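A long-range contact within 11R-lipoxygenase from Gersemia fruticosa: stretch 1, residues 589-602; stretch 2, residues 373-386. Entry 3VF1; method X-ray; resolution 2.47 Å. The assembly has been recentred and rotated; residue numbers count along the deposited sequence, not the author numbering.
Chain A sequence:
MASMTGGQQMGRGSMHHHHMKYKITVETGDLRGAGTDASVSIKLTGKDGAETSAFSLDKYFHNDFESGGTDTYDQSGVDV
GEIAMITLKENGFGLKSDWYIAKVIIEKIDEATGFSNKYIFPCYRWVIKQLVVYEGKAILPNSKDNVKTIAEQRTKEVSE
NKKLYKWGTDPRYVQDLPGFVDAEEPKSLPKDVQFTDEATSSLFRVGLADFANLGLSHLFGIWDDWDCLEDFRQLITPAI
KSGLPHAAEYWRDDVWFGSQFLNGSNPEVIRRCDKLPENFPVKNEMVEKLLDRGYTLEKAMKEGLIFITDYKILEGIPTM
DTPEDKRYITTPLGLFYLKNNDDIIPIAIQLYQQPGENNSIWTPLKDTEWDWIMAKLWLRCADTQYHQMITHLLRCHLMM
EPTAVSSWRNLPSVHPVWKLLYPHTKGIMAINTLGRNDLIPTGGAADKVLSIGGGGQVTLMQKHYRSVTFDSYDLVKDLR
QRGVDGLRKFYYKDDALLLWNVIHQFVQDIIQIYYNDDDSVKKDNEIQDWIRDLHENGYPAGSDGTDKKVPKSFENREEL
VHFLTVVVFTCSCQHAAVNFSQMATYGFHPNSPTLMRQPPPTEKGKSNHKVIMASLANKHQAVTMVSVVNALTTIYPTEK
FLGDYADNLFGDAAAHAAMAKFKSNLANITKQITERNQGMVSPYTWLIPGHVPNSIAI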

# COMPACT_ATOMS: atom_id res chain seq x y z
N HIS A 589 -14.06 -18.56 -1.53
CA HIS A 589 -13.82 -18.50 -0.09
C HIS A 589 -12.99 -19.67 0.48
O HIS A 589 -12.09 -19.45 1.29
CB HIS A 589 -15.15 -18.41 0.66
CG HIS A 589 -15.01 -18.03 2.10
ND1 HIS A 589 -15.20 -16.74 2.55
CD2 HIS A 589 -14.68 -18.76 3.19
CE1 HIS A 589 -15.01 -16.70 3.86
NE2 HIS A 589 -14.69 -17.91 4.27
N PRO A 590 -13.29 -20.90 0.06
CA PRO A 590 -12.57 -22.06 0.60
C PRO A 590 -11.06 -22.02 0.38
O PRO A 590 -10.32 -22.69 1.10
CB PRO A 590 -13.18 -23.24 -0.16
CG PRO A 590 -14.54 -22.78 -0.55
CD PRO A 590 -14.39 -21.31 -0.84
N ASN A 591 -10.61 -21.25 -0.61
CA ASN A 591 -9.18 -21.15 -0.89
C ASN A 591 -8.44 -20.40 0.22
O ASN A 591 -7.24 -20.57 0.41
CB ASN A 591 -8.94 -20.46 -2.23
CG ASN A 591 -7.47 -20.39 -2.60
OD1 ASN A 591 -6.85 -21.40 -2.92
ND2 ASN A 591 -6.91 -19.19 -2.56
N SER A 592 -9.17 -19.57 0.96
CA SER A 592 -8.59 -18.81 2.06
C SER A 592 -9.70 -18.29 2.98
O SER A 592 -10.10 -17.13 2.90
CB SER A 592 -7.77 -17.64 1.52
OG SER A 592 -6.82 -17.20 2.48
N PRO A 593 -10.20 -19.17 3.87
CA PRO A 593 -11.29 -18.84 4.79
C PRO A 593 -10.97 -17.64 5.67
O PRO A 593 -9.83 -17.50 6.12
CB PRO A 593 -11.42 -20.10 5.65
CG PRO A 593 -10.82 -21.19 4.84
CD PRO A 593 -9.73 -20.55 4.04
N THR A 594 -11.96 -16.78 5.91
CA THR A 594 -11.77 -15.60 6.74
C THR A 594 -12.16 -15.86 8.19
O THR A 594 -11.63 -15.23 9.10
CB THR A 594 -12.59 -14.40 6.21
OG1 THR A 594 -13.98 -14.74 6.19
CG2 THR A 594 -12.14 -14.04 4.80
N LEU A 595 -13.09 -16.78 8.39
CA LEU A 595 -13.52 -17.13 9.74
C LEU A 595 -13.98 -18.58 9.81
O LEU A 595 -14.22 -19.22 8.79
CB LEU A 595 -14.65 -16.20 10.20
CG LEU A 595 -15.96 -16.24 9.40
CD1 LEU A 595 -16.81 -17.44 9.77
CD2 LEU A 595 -16.74 -14.95 9.61
N MET A 596 -14.09 -19.09 11.04
CA MET A 596 -14.68 -20.40 11.29
C MET A 596 -15.77 -20.25 12.34
O MET A 596 -15.59 -19.56 13.34
CB MET A 596 -13.61 -21.39 11.76
CG MET A 596 -12.62 -21.80 10.69
SD MET A 596 -13.38 -22.72 9.34
CE MET A 596 -11.93 -23.27 8.44
N ARG A 597 -16.91 -20.89 12.10
CA ARG A 597 -18.06 -20.75 12.99
C ARG A 597 -18.13 -21.87 14.01
O ARG A 597 -18.96 -21.84 14.92
CB ARG A 597 -19.35 -20.73 12.17
CG ARG A 597 -19.52 -19.49 11.32
CD ARG A 597 -20.83 -19.54 10.56
NE ARG A 597 -20.83 -20.62 9.58
CZ ARG A 597 -21.90 -21.34 9.24
NH1 ARG A 597 -23.08 -21.10 9.80
NH2 ARG A 597 -21.79 -22.29 8.33
N GLN A 598 -17.26 -22.86 13.86
CA GLN A 598 -17.19 -23.96 14.81
C GLN A 598 -15.75 -24.16 15.24
O GLN A 598 -14.82 -23.85 14.49
CB GLN A 598 -17.70 -25.25 14.17
CG GLN A 598 -19.16 -25.20 13.74
CD GLN A 598 -20.11 -25.18 14.92
OE1 GLN A 598 -19.72 -25.51 16.05
NE2 GLN A 598 -21.35 -24.78 14.68
N PRO A 599 -15.54 -24.67 16.46
CA PRO A 599 -14.18 -24.97 16.90
C PRO A 599 -13.57 -26.08 16.05
O PRO A 599 -14.31 -26.83 15.41
CB PRO A 599 -14.36 -25.43 18.35
CG PRO A 599 -15.78 -25.87 18.44
CD PRO A 599 -16.54 -25.02 17.48
N PRO A 600 -12.24 -26.19 16.03
CA PRO A 600 -11.58 -27.23 15.24
C PRO A 600 -11.90 -28.62 15.77
O PRO A 600 -12.42 -28.74 16.87
CB PRO A 600 -10.09 -26.92 15.42
CG PRO A 600 -10.01 -26.20 16.73
CD PRO A 600 -11.28 -25.41 16.84
N PRO A 601 -11.60 -29.66 14.98
CA PRO A 601 -11.84 -31.04 15.42
C PRO A 601 -10.88 -31.44 16.54
O PRO A 601 -9.75 -30.95 16.59
CB PRO A 601 -11.57 -31.86 14.16
CG PRO A 601 -10.61 -31.04 13.37
CD PRO A 601 -10.99 -29.61 13.64
N THR A 602 -11.33 -32.32 17.42
CA THR A 602 -10.49 -32.81 18.51
C THR A 602 -10.10 -34.27 18.30
O THR A 602 -9.24 -34.80 18.99
CB THR A 602 -11.19 -32.67 19.87
OG1 THR A 602 -12.48 -33.30 19.81
CG2 THR A 602 -11.36 -31.20 20.24
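Stretch 2 (373-386) IMAKLWLRCADTQY

Stretch 2 is helical throughout, with i-to-i+4 backbone hydrogen bonds such as Cys381 N to Leu377 O at 3.0 Å, and the helix continues beyond both ends. Stretch 1 opens with a short 3-10 segment, 589-591, and is otherwise irregular, so no crossing angle applies. The CA register follows no single direction: Met374 lies nearest Pro601 (8.5 Å between CA atoms), Trp378 nearest Pro600 (7.7 Å), Arg380 nearest Ser592 (5.3 Å) and Cys381 nearest Pro593 (4.8 Å). Met374 and Trp378 reach the proline-rich end, Leu377 already faces Pro590 and Pro593, and the closest of these CA pairs is Cys381 with Pro593. Together they bury 756 Å².

The CA-to-CB bond of Met374 points toward stretch 1, and its CG lies 4.1 Å from Pro601 CG. One turn on, Leu377 CD2 lies 3.2 Å from Pro590 O and 4.0 Å from Pro593 CG, while its CB is 3.9 Å from Met596 CE. Trp378, chi1 m, has its six-membered ring clamped between two residues: Met596 CG stands 3.4 Å from the ring centroid, 13° off the normal, and Pro600 CB 4.1 Å from that centroid over the opposite face. Gln598 O meets the ring edge, 3.1 Å from Trp378 CH2.

Polar contacts follow. Arg380 NE donates to Asn591 O at 3.1 Å, with an N-H...O angle of 160°. At Cys381 the backbones come close: its CA is 3.3 Å from Pro593 O, with an angle of 165° at the hydrogen, and its SG is 4.1 Å from Met596 CG. Thr384 OG1 lies 2.8 Å from Ser592 OG and 2.9 Å from Pro593 O, both within hydrogen-bonding distance. Finally, Gln385 NE2 donates both to Thr594 O across the contact (2.8 Å, 154°) and to Cys381 O within the helix (3.0 Å, 158°), tying the loop backbone to the helix.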

# COMPACT_ATOMS: atom_id res chain seq x y z
N ILE A 373 -8.28 -32.17 4.38
CA ILE A 373 -8.86 -30.96 3.83
C ILE A 373 -9.25 -30.00 4.95
O ILE A 373 -9.01 -28.79 4.85
CB ILE A 373 -10.09 -31.27 2.95
CG1 ILE A 373 -9.64 -31.84 1.61
CG2 ILE A 373 -10.93 -30.02 2.73
CD1 ILE A 373 -10.77 -32.34 0.73
N MET A 374 -9.83 -30.53 6.01
CA MET A 374 -10.21 -29.72 7.16
C MET A 374 -8.97 -29.04 7.75
O MET A 374 -8.97 -27.84 8.02
CB MET A 374 -10.90 -30.57 8.22
CG MET A 374 -11.19 -29.84 9.53
SD MET A 374 -12.44 -28.54 9.37
CE MET A 374 -13.95 -29.52 9.38
N ALA A 375 -7.92 -29.83 7.95
CA ALA A 375 -6.69 -29.32 8.55
C ALA A 375 -6.13 -28.16 7.72
O ALA A 375 -5.68 -27.15 8.27
CB ALA A 375 -5.66 -30.43 8.66
N LYS A 376 -6.15 -28.31 6.40
CA LYS A 376 -5.63 -27.29 5.51
C LYS A 376 -6.45 -26.00 5.59
O LYS A 376 -5.89 -24.90 5.55
CB LYS A 376 -5.60 -27.80 4.06
CG LYS A 376 -4.52 -28.85 3.81
CD LYS A 376 -4.38 -29.19 2.34
CE LYS A 376 -5.65 -29.82 1.78
NZ LYS A 376 -5.49 -30.19 0.34
N LEU A 377 -7.76 -26.13 5.70
CA LEU A 377 -8.64 -24.97 5.77
C LEU A 377 -8.33 -24.12 7.00
O LEU A 377 -8.35 -22.89 6.93
CB LEU A 377 -10.11 -25.40 5.79
CG LEU A 377 -10.64 -25.97 4.47
CD1 LEU A 377 -11.99 -26.64 4.67
CD2 LEU A 377 -10.73 -24.89 3.41
N TRP A 378 -8.02 -24.78 8.11
CA TRP A 378 -7.72 -24.07 9.36
C TRP A 378 -6.37 -23.38 9.31
O TRP A 378 -6.16 -22.36 9.96
CB TRP A 378 -7.79 -25.03 10.54
CG TRP A 378 -9.19 -25.28 11.03
CD1 TRP A 378 -10.01 -26.31 10.69
CD2 TRP A 378 -9.93 -24.47 11.95
NE1 TRP A 378 -11.21 -26.20 11.34
CE2 TRP A 378 -11.19 -25.07 12.12
CE3 TRP A 378 -9.65 -23.29 12.65
CZ2 TRP A 378 -12.17 -24.54 12.96
CZ3 TRP A 378 -10.62 -22.76 13.48
CH2 TRP A 378 -11.86 -23.39 13.63
N LEU A 379 -5.44 -23.93 8.53
CA LEU A 379 -4.13 -23.31 8.35
C LEU A 379 -4.26 -22.03 7.52
O LEU A 379 -3.64 -21.02 7.83
CB LEU A 379 -3.16 -24.28 7.67
CG LEU A 379 -1.74 -23.78 7.46
CD1 LEU A 379 -1.05 -23.50 8.79
CD2 LEU A 379 -0.93 -24.78 6.65
N ARG A 380 -5.07 -22.09 6.47
CA ARG A 380 -5.30 -20.93 5.61
C ARG A 380 -6.06 -19.84 6.35
O ARG A 380 -5.81 -18.65 6.15
CB ARG A 380 -6.07 -21.35 4.36
CG ARG A 380 -5.30 -22.26 3.43
CD ARG A 380 -4.13 -21.53 2.79
NE ARG A 380 -4.58 -20.43 1.93
CZ ARG A 380 -3.79 -19.45 1.50
NH1 ARG A 380 -2.51 -19.40 1.85
NH2 ARG A 380 -4.29 -18.50 0.72
N CYS A 381 -6.99 -20.24 7.21
CA CYS A 381 -7.78 -19.28 7.97
C CYS A 381 -6.86 -18.44 8.85
O CYS A 381 -7.02 -17.22 8.93
CB CYS A 381 -8.82 -20.00 8.83
SG CYS A 381 -10.05 -18.88 9.56
N ALA A 382 -5.90 -19.09 9.49
CA ALA A 382 -4.92 -18.39 10.31
C ALA A 382 -4.14 -17.40 9.44
O ALA A 382 -3.89 -16.26 9.85
CB ALA A 382 -3.97 -19.38 10.96
N ASP A 383 -3.76 -17.84 8.25
CA ASP A 383 -2.97 -17.02 7.34
C ASP A 383 -3.76 -15.78 6.91
O ASP A 383 -3.19 -14.71 6.71
CB ASP A 383 -2.55 -17.83 6.11
CG ASP A 383 -1.64 -17.04 5.18
OD1 ASP A 383 -0.42 -16.97 5.45
OD2 ASP A 383 -2.15 -16.50 4.18
N THR A 384 -5.07 -15.94 6.76
CA THR A 384 -5.93 -14.83 6.38
C THR A 384 -5.91 -13.74 7.44
O THR A 384 -5.83 -12.55 7.12
CB THR A 384 -7.39 -15.28 6.17
OG1 THR A 384 -7.45 -16.20 5.07
CG2 THR A 384 -8.29 -14.09 5.88
N GLN A 385 -5.98 -14.14 8.71
CA GLN A 385 -5.92 -13.20 9.81
C GLN A 385 -4.63 -12.40 9.69
O GLN A 385 -4.63 -11.17 9.79
CB GLN A 385 -5.95 -13.91 11.17
CG GLN A 385 -6.97 -15.03 11.31
CD GLN A 385 -8.38 -14.58 11.00
OE1 GLN A 385 -8.94 -13.73 11.69
NE2 GLN A 385 -8.97 -15.16 9.95
N TYR A 386 -3.54 -13.12 9.47
CA TYR A 386 -2.22 -12.52 9.36
C TYR A 386 -2.15 -11.57 8.17
O TYR A 386 -1.66 -10.45 8.29
CB TYR A 386 -1.17 -13.62 9.20
CG TYR A 386 0.26 -13.16 9.36
CD1 TYR A 386 0.88 -12.41 8.36
CD2 TYR A 386 1.00 -13.47 10.49
CE1 TYR A 386 2.19 -11.99 8.50
CE2 TYR A 386 2.31 -13.05 10.64
CZ TYR A 386 2.90 -12.31 9.64
OH TYR A 386 4.20 -11.89 9.78
O HOH W 1 -4.38 -15.22 2.86